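Long-range contacts in inactive Zymogen C11 Protease (Parabacteroides distasonis, PDB 6MZO), which is a clostripain-like (family C11) cysteine protease caught as an inactive zymogen, and probably cleaves peptide bonds once activated: residues T92-I97 with A147-K152; K152-F157 with C177-I182; K305-K310 with L323-Y328. One frame throughout, in Å; residues are numbered along the deposited sequence.

Interaction 1: residues T92-I97 with A147-K152; sequences TLTQII and ASALSK
Leu93 begins the contact with Leu150. Its CD2 methyl lies 4.2 Å from CD2 of Leu150, and the two side chains cross at about a right angle. With CG anti to the backbone N (chi1 172°), the leucine side chain is carried toward Leu150.

Thr94 comes next and buries the most surface in the contact. Its methyl does most of the touching. CG2 rests 3.5 Å from Ala149 O and 3.8 Å from Ala149 CB, so it sits on the backbone and methyl of one residue at once. CG2 stands beside its own backbone N, and OG1 makes a weak bond back to Glu91 O in its own helix. Lys152 closes over the same threonine: its CE is 3.9 Å from Thr94 CG2. The lysine chain bends at chi3 and chi4, and its NZ gives a 2.7 Å hydrogen bond to Ala149 O, in line with a lone pair of that oxygen. That bond holds the methylenes beside Thr94 and gives the late carbonyl of the helix a partner.

Ile97, one turn on from Leu93, ends the row. Its CD1 meets Leu150 CD2 at 3.6 Å. Leu150 CD2 thus touches both Leu93 and Ile97, and the interface is almost wholly apolar.

The two helices, 90-103 and 143-150, lie on the same face of the central sheet. Leu93 packs on Leu113 and Leu150 on Leu111, both in strand 109-115, while Leu93 and Ile97 also reach strand 14-19 at Tyr18 and Leu16. Tyr153 lies against Thr94 and Ile97 just past the second helix.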
loop_
_atom_site.group_PDB
_atom_site.type_symbol
_atom_site.label_atom_id
_atom_site.label_comp_id
_atom_site.label_asym_id
_atom_site.label_seq_id
_atom_site.Cartn_x
_atom_site.Cartn_y
_atom_site.Cartn_z
ATOM N N THR A 92 16.860 6.233 4.804
ATOM C CA THR A 92 17.306 4.878 5.114
ATOM C C THR A 92 16.782 3.927 4.066
ATOM O O THR A 92 17.507 3.079 3.557
ATOM C CB THR A 92 16.850 4.443 6.522
ATOM O OG1 THR A 92 17.464 5.284 7.499
ATOM C CG2 THR A 92 17.167 2.954 6.748
ATOM N N LEU A 93 15.496 4.073 3.734
ATOM C CA LEU A 93 14.915 3.232 2.712
ATOM C C LEU A 93 15.689 3.330 1.406
ATOM O O LEU A 93 16.031 2.302 0.835
ATOM C CB LEU A 93 13.427 3.598 2.539
ATOM C CG LEU A 93 12.701 2.954 1.368
ATOM C CD1 LEU A 93 12.735 1.415 1.396
ATOM C CD2 LEU A 93 11.242 3.427 1.384
ATOM N N THR A 94 16.039 4.535 0.948
ATOM C CA THR A 94 16.703 4.571 -0.364
ATOM C C THR A 94 18.178 4.152 -0.252
ATOM O O THR A 94 18.734 3.628 -1.205
ATOM C CB THR A 94 16.577 5.939 -1.031
ATOM O OG1 THR A 94 17.253 6.934 -0.251
ATOM C CG2 THR A 94 15.063 6.314 -1.175
ATOM N N GLN A 95 18.756 4.308 0.928
ATOM C CA GLN A 95 20.106 3.768 1.204
ATOM C C GLN A 95 20.125 2.235 1.006
ATOM O O GLN A 95 21.015 1.681 0.337
ATOM C CB GLN A 95 20.547 4.087 2.617
ATOM C CG GLN A 95 21.879 3.429 2.954
ATOM C CD GLN A 95 22.286 3.653 4.391
ATOM O OE1 GLN A 95 21.838 4.619 5.027
ATOM N NE2 GLN A 95 23.130 2.759 4.920
ATOM N N ILE A 96 19.111 1.562 1.556
ATOM C CA ILE A 96 18.986 0.122 1.473
ATOM C C ILE A 96 18.658 -0.305 0.036
ATOM O O ILE A 96 19.242 -1.262 -0.476
ATOM C CB ILE A 96 17.881 -0.399 2.425
ATOM C CG1 ILE A 96 18.239 -0.084 3.899
ATOM C CG2 ILE A 96 17.660 -1.894 2.210
ATOM C CD1 ILE A 96 19.628 -0.648 4.408
ATOM N N ILE A 97 17.731 0.414 -0.611
ATOM C CA ILE A 97 17.397 0.065 -2.009
ATOM C C ILE A 97 18.668 0.203 -2.863
ATOM O O ILE A 97 18.968 -0.662 -3.733
ATOM C CB ILE A 97 16.274 0.978 -2.557
ATOM C CG1 ILE A 97 14.969 0.634 -1.917
ATOM C CG2 ILE A 97 16.160 0.798 -4.085
ATOM C CD1 ILE A 97 13.951 1.727 -2.144
ATOM N N ALA A 147 6.998 9.275 -1.858
ATOM C CA ALA A 147 6.908 9.255 -3.298
ATOM C C ALA A 147 8.101 10.004 -3.847
ATOM O O ALA A 147 8.668 9.609 -4.870
ATOM C CB ALA A 147 5.585 9.901 -3.743
ATOM N N SER A 148 8.482 11.101 -3.170
ATOM C CA SER A 148 9.630 11.820 -3.654
ATOM C C SER A 148 10.881 10.931 -3.588
ATOM O O SER A 148 11.674 10.878 -4.537
ATOM C CB SER A 148 9.815 13.146 -2.870
ATOM O OG SER A 148 10.979 13.774 -3.341
ATOM N N ALA A 149 11.029 10.209 -2.486
ATOM C CA ALA A 149 12.224 9.392 -2.264
ATOM C C ALA A 149 12.297 8.271 -3.294
ATOM O O ALA A 149 13.393 7.995 -3.800
ATOM C CB ALA A 149 12.216 8.822 -0.868
ATOM N N LEU A 150 11.143 7.695 -3.647
ATOM C CA LEU A 150 11.132 6.530 -4.555
ATOM C C LEU A 150 11.036 6.960 -6.013
ATOM O O LEU A 150 11.224 6.140 -6.914
ATOM C CB LEU A 150 9.968 5.562 -4.207
ATOM C CG LEU A 150 10.028 4.897 -2.829
ATOM C CD1 LEU A 150 8.884 3.821 -2.657
ATOM C CD2 LEU A 150 11.435 4.275 -2.696
ATOM N N SER A 151 10.854 8.260 -6.274
ATOM C CA SER A 151 10.652 8.674 -7.661
ATOM C C SER A 151 11.871 8.394 -8.570
ATOM O O SER A 151 11.686 8.274 -9.780
ATOM C CB SER A 151 10.273 10.161 -7.746
ATOM O OG SER A 151 11.407 10.944 -7.440
ATOM N N LYS A 152 13.081 8.241 -8.005
ATOM C CA LYS A 152 14.284 7.916 -8.775
ATOM C C LYS A 152 14.430 6.447 -9.196
ATOM O O LYS A 152 15.424 6.067 -9.852
ATOM C CB LYS A 152 15.531 8.292 -7.968
ATOM C CG LYS A 152 15.667 7.528 -6.614
ATOM C CD LYS A 152 16.886 8.057 -5.781
ATOM C CE LYS A 152 16.537 8.158 -4.275
ATOM N NZ LYS A 152 15.685 9.368 -3.919
#

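Interaction 2: residues K152-F157 with C177-I182; sequences KYHFDF and CADYII
Phe155 is bonded on both sides of Ala178, the pattern of a parallel beta pair. Phe155 N gives a nearly straight bond of 2.7 Å to Cys177 O, and Asp179 N gives one of 3.0 Å to Phe155 O. The chains run in the same direction. Both then turn a corner, at Asp156 and Asp179, and the next bond, Tyr180 N to Asp156 O at 3.3 Å, is weak. A CA-H...O contact of 3.2 Å from Ala178 CA to Phe155 O adds to the backbone pairing. This is the opening of strands 155-162 and 178-183, the two strands of a beta-alpha-beta unit around helix 168-173.

The polar side-chain contact is His154 with Asp179. NE2 donates to Asp179 OD1 over 2.6 Å, with a bent N-H...O angle of 141°. OD1 lies in the imidazole plane, but the donor stands 49° out of the carboxylate plane. Cys177 O lies over one face of the same ring, towards its rim.

Apolar contact is slight: Phe155 CB and Ala178 CB are 4.4 Å apart.

Asp156 OD1 lies 3.9 Å from Asp179 OD2, with the two carboxylates side by side. Asp156 has a salt bridge from Arg13 through OD2. An alanine in place of Asp179 would probably leave His154 NE2 without its acceptor and the ring freer to turn. The close pair of carboxylates is likely to favour positive charge nearby, from Arg13 and perhaps from a protonated His154.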
loop_
_atom_site.group_PDB
_atom_site.type_symbol
_atom_site.label_atom_id
_atom_site.label_comp_id
_atom_site.label_asym_id
_atom_site.label_seq_id
_atom_site.Cartn_x
_atom_site.Cartn_y
_atom_site.Cartn_z
ATOM N N LYS A 152 13.081 8.241 -8.005
ATOM C CA LYS A 152 14.284 7.916 -8.775
ATOM C C LYS A 152 14.430 6.447 -9.196
ATOM O O LYS A 152 15.424 6.067 -9.852
ATOM C CB LYS A 152 15.531 8.292 -7.968
ATOM C CG LYS A 152 15.667 7.528 -6.614
ATOM C CD LYS A 152 16.886 8.057 -5.781
ATOM C CE LYS A 152 16.537 8.158 -4.275
ATOM N NZ LYS A 152 15.685 9.368 -3.919
ATOM N N TYR A 153 13.504 5.608 -8.751
ATOM C CA TYR A 153 13.531 4.184 -9.104
ATOM C C TYR A 153 12.472 3.775 -10.088
ATOM O O TYR A 153 11.534 4.505 -10.354
ATOM C CB TYR A 153 13.348 3.302 -7.867
ATOM C CG TYR A 153 14.358 3.618 -6.804
ATOM C CD1 TYR A 153 15.695 3.308 -6.988
ATOM C CD2 TYR A 153 13.958 4.179 -5.599
ATOM C CE1 TYR A 153 16.642 3.605 -6.022
ATOM C CE2 TYR A 153 14.889 4.476 -4.620
ATOM C CZ TYR A 153 16.225 4.183 -4.833
ATOM O OH TYR A 153 17.136 4.489 -3.846
ATOM N N HIS A 154 12.605 2.552 -10.621
ATOM C CA HIS A 154 11.455 2.010 -11.281
ATOM C C HIS A 154 11.230 0.576 -10.869
ATOM O O HIS A 154 12.049 -0.315 -11.153
ATOM C CB HIS A 154 11.539 2.049 -12.800
ATOM C CG HIS A 154 10.201 1.799 -13.415
ATOM N ND1 HIS A 154 9.257 2.799 -13.558
ATOM C CD2 HIS A 154 9.594 0.650 -13.794
ATOM C CE1 HIS A 154 8.147 2.280 -14.056
ATOM N NE2 HIS A 154 8.336 0.983 -14.225
ATOM N N PHE A 155 10.101 0.364 -10.212
ATOM C CA PHE A 155 9.796 -0.980 -9.773
ATOM C C PHE A 155 8.722 -1.593 -10.619
ATOM O O PHE A 155 7.840 -0.897 -11.080
ATOM C CB PHE A 155 9.252 -0.936 -8.322
ATOM C CG PHE A 155 10.263 -0.431 -7.359
ATOM C CD1 PHE A 155 11.279 -1.261 -6.954
ATOM C CD2 PHE A 155 10.191 0.867 -6.876
ATOM C CE1 PHE A 155 12.288 -0.818 -6.058
ATOM C CE2 PHE A 155 11.159 1.305 -5.995
ATOM C CZ PHE A 155 12.213 0.466 -5.592
ATOM N N ASP A 156 8.770 -2.895 -10.806
ATOM C CA ASP A 156 7.621 -3.533 -11.504
ATOM C C ASP A 156 6.389 -3.463 -10.629
ATOM O O ASP A 156 5.251 -3.377 -11.167
ATOM C CB ASP A 156 7.942 -5.005 -11.824
ATOM C CG ASP A 156 8.908 -5.148 -12.994
ATOM O OD1 ASP A 156 9.472 -4.156 -13.485
ATOM O OD2 ASP A 156 9.106 -6.270 -13.485
ATOM N N PHE A 157 6.552 -3.607 -9.315
ATOM C CA PHE A 157 5.435 -3.405 -8.405
ATOM C C PHE A 157 5.901 -2.842 -7.075
ATOM O O PHE A 157 7.079 -3.025 -6.683
ATOM C CB PHE A 157 4.673 -4.736 -8.135
ATOM C CG PHE A 157 5.504 -5.790 -7.383
ATOM C CD1 PHE A 157 5.558 -5.843 -6.008
ATOM C CD2 PHE A 157 6.282 -6.756 -8.076
ATOM C CE1 PHE A 157 6.323 -6.770 -5.318
ATOM C CE2 PHE A 157 7.066 -7.704 -7.345
ATOM C CZ PHE A 157 7.090 -7.723 -5.996
ATOM N N CYS A 177 6.910 5.612 -10.378
ATOM C CA CYS A 177 8.025 4.758 -9.988
ATOM C C CYS A 177 7.673 3.279 -9.852
ATOM O O CYS A 177 8.535 2.474 -9.467
ATOM C CB CYS A 177 8.650 5.247 -8.695
ATOM S SG CYS A 177 7.503 5.089 -7.348
ATOM N N ALA A 178 6.461 2.924 -10.215
ATOM C CA ALA A 178 6.020 1.552 -10.163
ATOM C C ALA A 178 4.997 1.245 -11.221
ATOM O O ALA A 178 4.108 1.974 -11.418
ATOM C CB ALA A 178 5.450 1.240 -8.808
ATOM N N ASP A 179 5.131 0.119 -11.887
ATOM C CA ASP A 179 4.164 -0.216 -12.890
ATOM C C ASP A 179 2.799 -0.578 -12.320
ATOM O O ASP A 179 1.808 -0.309 -12.910
ATOM C CB ASP A 179 4.664 -1.331 -13.793
ATOM C CG ASP A 179 5.866 -0.923 -14.613
ATOM O OD1 ASP A 179 5.986 0.222 -14.992
ATOM O OD2 ASP A 179 6.695 -1.769 -14.854
ATOM N N TYR A 180 2.807 -1.221 -11.159
ATOM C CA TYR A 180 1.615 -1.645 -10.463
ATOM C C TYR A 180 1.754 -1.360 -8.975
ATOM O O TYR A 180 2.808 -1.440 -8.452
ATOM C CB TYR A 180 1.395 -3.161 -10.637
ATOM C CG TYR A 180 1.086 -3.518 -12.044
ATOM C CD1 TYR A 180 -0.174 -3.434 -12.514
ATOM C CD2 TYR A 180 2.071 -3.867 -12.905
ATOM C CE1 TYR A 180 -0.455 -3.710 -13.825
ATOM C CE2 TYR A 180 1.809 -4.141 -14.217
ATOM C CZ TYR A 180 0.546 -4.056 -14.676
ATOM O OH TYR A 180 0.289 -4.326 -15.983
ATOM N N ILE A 181 0.637 -1.062 -8.340
ATOM C CA ILE A 181 0.590 -0.841 -6.920
ATOM C C ILE A 181 -0.414 -1.841 -6.349
ATOM O O ILE A 181 -1.475 -1.939 -6.814
ATOM C CB ILE A 181 0.086 0.573 -6.569
ATOM C CG1 ILE A 181 0.979 1.644 -7.159
ATOM C CG2 ILE A 181 0.017 0.760 -5.085
ATOM C CD1 ILE A 181 2.349 1.618 -6.608
ATOM N N ILE A 182 -0.027 -2.540 -5.305
ATOM C CA ILE A 182 -0.867 -3.524 -4.658
ATOM C C ILE A 182 -1.118 -3.077 -3.230
ATOM O O ILE A 182 -0.190 -2.782 -2.561
ATOM C CB ILE A 182 -0.178 -4.904 -4.619
ATOM C CG1 ILE A 182 0.222 -5.330 -6.012
ATOM C CG2 ILE A 182 -1.094 -5.958 -4.051
ATOM C CD1 ILE A 182 1.104 -6.538 -6.053
#

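Interaction 3: residues K305-K310 with L323-Y328; sequences KATTPK and LPVNKY
Tyr328 lies with one face against Thr307 and buries more surface than any other residue here. Thr307 CB stands over the ring, 3.7 Å from its centroid and 10° off the normal, a CH-pi contact. Thr307 CG2 lies 3.5 Å from Tyr328 CD2. Threonine and tyrosine side chains run past one another in opposite senses. CG anti to the backbone N (chi1 -179°) swings the tyrosine ring toward Thr307. Lys305 passes the ring in the same opposed sense, with CB 3.8 Å from Tyr328 CE2, and its CE reaches Tyr328 O. The phenol OH hydrogen-bonds to Ile227 O in strand 226-231.

Thr307 also meets Val325 tip to tip, OG1 lying 3.7 Å from Val325 CG1. That hydroxyl donates to Thr308 O, using a lone pair of that carbonyl. A water donates to Thr308 O and Val325 O together, bridging the two chains.

The chain here leaves strand 302-307, an outermost strand of the large sheet, and enters a two-stranded antiparallel hairpin of 310-313 and 321-324. Lys310 and Pro324 form a non-hydrogen-bonded pair of that hairpin. Next to them, Val325 N gives a nearly straight bond of 2.9 Å to Pro309 O.

Lys310 comes second in buried surface. Its CB packs 3.4 Å from Leu323 O. The side chain then crosses Pro324 obliquely and bends at chi4, which brings NZ to 4.0 Å from Pro324 CB. Thr308 OG1 donates to Lys310 O.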
loop_
_atom_site.group_PDB
_atom_site.type_symbol
_atom_site.label_atom_id
_atom_site.label_comp_id
_atom_site.label_asym_id
_atom_site.label_seq_id
_atom_site.Cartn_x
_atom_site.Cartn_y
_atom_site.Cartn_z
ATOM N N LYS A 305 -9.776 -6.264 -8.026
ATOM C CA LYS A 305 -10.194 -5.891 -6.675
ATOM C C LYS A 305 -11.009 -7.021 -6.074
ATOM O O LYS A 305 -11.679 -7.808 -6.786
ATOM C CB LYS A 305 -10.976 -4.609 -6.663
ATOM C CG LYS A 305 -12.390 -4.759 -7.314
ATOM C CD LYS A 305 -13.207 -3.463 -7.098
ATOM C CE LYS A 305 -14.616 -3.681 -7.665
ATOM N NZ LYS A 305 -14.489 -3.823 -9.104
ATOM N N ALA A 306 -10.926 -7.169 -4.768
ATOM C CA ALA A 306 -11.735 -8.164 -4.110
ATOM C C ALA A 306 -11.998 -7.737 -2.691
ATOM O O ALA A 306 -11.171 -7.098 -2.040
ATOM C CB ALA A 306 -11.072 -9.539 -4.143
ATOM N N THR A 307 -13.185 -8.122 -2.191
ATOM C CA THR A 307 -13.497 -7.868 -0.804
ATOM C C THR A 307 -14.368 -8.983 -0.193
ATOM O O THR A 307 -15.208 -9.618 -0.880
ATOM C CB THR A 307 -14.264 -6.526 -0.633
ATOM O OG1 THR A 307 -14.523 -6.299 0.749
ATOM C CG2 THR A 307 -15.649 -6.573 -1.419
ATOM N N THR A 308 -14.197 -9.168 1.108
ATOM C CA THR A 308 -15.098 -9.996 1.913
ATOM C C THR A 308 -16.372 -9.177 2.238
ATOM O O THR A 308 -16.416 -7.987 1.946
ATOM C CB THR A 308 -14.379 -10.437 3.225
ATOM O OG1 THR A 308 -13.812 -9.296 3.856
ATOM C CG2 THR A 308 -13.225 -11.438 2.923
ATOM N N PRO A 309 -17.376 -9.813 2.870
ATOM C CA PRO A 309 -18.585 -9.060 3.233
ATOM C C PRO A 309 -18.330 -7.918 4.227
ATOM O O PRO A 309 -18.950 -6.859 4.083
ATOM C CB PRO A 309 -19.483 -10.137 3.837
ATOM C CG PRO A 309 -19.028 -11.382 3.243
ATOM C CD PRO A 309 -17.529 -11.238 3.192
ATOM N N LYS A 310 -17.358 -8.076 5.131
ATOM C CA LYS A 310 -16.979 -6.998 6.048
ATOM C C LYS A 310 -15.521 -6.672 5.991
ATOM O O LYS A 310 -14.739 -7.487 5.484
ATOM C CB LYS A 310 -17.316 -7.406 7.467
ATOM C CG LYS A 310 -18.874 -7.658 7.608
ATOM C CD LYS A 310 -19.439 -7.734 9.039
ATOM C CE LYS A 310 -20.939 -8.191 9.040
ATOM N NZ LYS A 310 -21.783 -7.293 8.171
ATOM N N LEU A 323 -17.035 -3.874 10.015
ATOM C CA LEU A 323 -18.018 -3.021 9.385
ATOM C C LEU A 323 -18.329 -3.579 8.003
ATOM O O LEU A 323 -17.457 -4.047 7.306
ATOM C CB LEU A 323 -17.477 -1.561 9.274
ATOM C CG LEU A 323 -17.179 -0.849 10.594
ATOM C CD1 LEU A 323 -16.576 0.539 10.300
ATOM C CD2 LEU A 323 -18.412 -0.679 11.451
ATOM N N PRO A 324 -19.569 -3.473 7.558
ATOM C CA PRO A 324 -20.072 -3.953 6.262
ATOM C C PRO A 324 -19.473 -3.194 5.080
ATOM O O PRO A 324 -19.360 -1.974 5.112
ATOM C CB PRO A 324 -21.596 -3.730 6.386
ATOM C CG PRO A 324 -21.658 -2.506 7.272
ATOM C CD PRO A 324 -20.662 -2.866 8.346
ATOM N N VAL A 325 -19.005 -3.951 4.083
ATOM C CA VAL A 325 -18.555 -3.378 2.811
ATOM C C VAL A 325 -19.701 -3.561 1.872
ATOM O O VAL A 325 -19.874 -4.639 1.301
ATOM C CB VAL A 325 -17.312 -4.073 2.283
ATOM C CG1 VAL A 325 -16.937 -3.500 0.897
ATOM C CG2 VAL A 325 -16.167 -3.798 3.255
ATOM N N ASN A 326 -20.535 -2.514 1.784
ATOM C CA ASN A 326 -21.712 -2.567 0.930
ATOM C C ASN A 326 -21.429 -2.028 -0.474
ATOM O O ASN A 326 -22.114 -2.414 -1.410
ATOM C CB ASN A 326 -22.889 -1.788 1.545
ATOM C CG ASN A 326 -23.343 -2.342 2.898
ATOM O OD1 ASN A 326 -23.585 -1.580 3.841
ATOM N ND2 ASN A 326 -23.444 -3.664 3.007
ATOM N N LYS A 327 -20.425 -1.153 -0.624
ATOM C CA LYS A 327 -19.995 -0.591 -1.924
ATOM C C LYS A 327 -18.505 -0.732 -1.963
ATOM O O LYS A 327 -17.856 -0.389 -0.982
ATOM C CB LYS A 327 -20.363 0.884 -2.096
ATOM C CG LYS A 327 -21.947 1.032 -2.183
ATOM C CD LYS A 327 -22.320 2.468 -2.299
ATOM C CE LYS A 327 -23.860 2.591 -2.383
ATOM N NZ LYS A 327 -24.251 4.037 -2.360
ATOM N N TYR A 328 -17.950 -1.230 -3.064
ATOM C CA TYR A 328 -16.493 -1.470 -3.026
ATOM C C TYR A 328 -15.900 -1.183 -4.376
ATOM O O TYR A 328 -16.078 -2.012 -5.328
ATOM C CB TYR A 328 -16.231 -2.934 -2.611
ATOM C CG TYR A 328 -14.760 -3.219 -2.531
ATOM C CD1 TYR A 328 -14.021 -2.607 -1.575
ATOM C CD2 TYR A 328 -14.118 -4.115 -3.427
ATOM C CE1 TYR A 328 -12.633 -2.789 -1.481
ATOM C CE2 TYR A 328 -12.719 -4.329 -3.332
ATOM C CZ TYR A 328 -12.013 -3.662 -2.359
ATOM O OH TYR A 328 -10.657 -3.803 -2.255
HETATM O O HOH W 1 -18.671 -6.888 0.516
#

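Interactions 1 and 2 adjoin and share Lys152; their centres are 12 Å apart. Tyr153 joins them: its CE1 is 3.4 Å from Ile97 CG2, and its OH bonds to Asp98 of helix 90-103. Interaction 3 lies across the chain's centre, about 26 Å from interaction 2 and 33 Å from interaction 1, centre to centre. Interactions 2 and 3 reach the same sheet, where strand 226-231 separates 178-183 from 302-307; their nearest atoms are about 9 Å apart. In clan CD proteases the catalytic residues follow the C-terminal ends of neighbouring parallel strands, so interaction 2, where strand 155-162 begins, probably lies at the other end of the sheet.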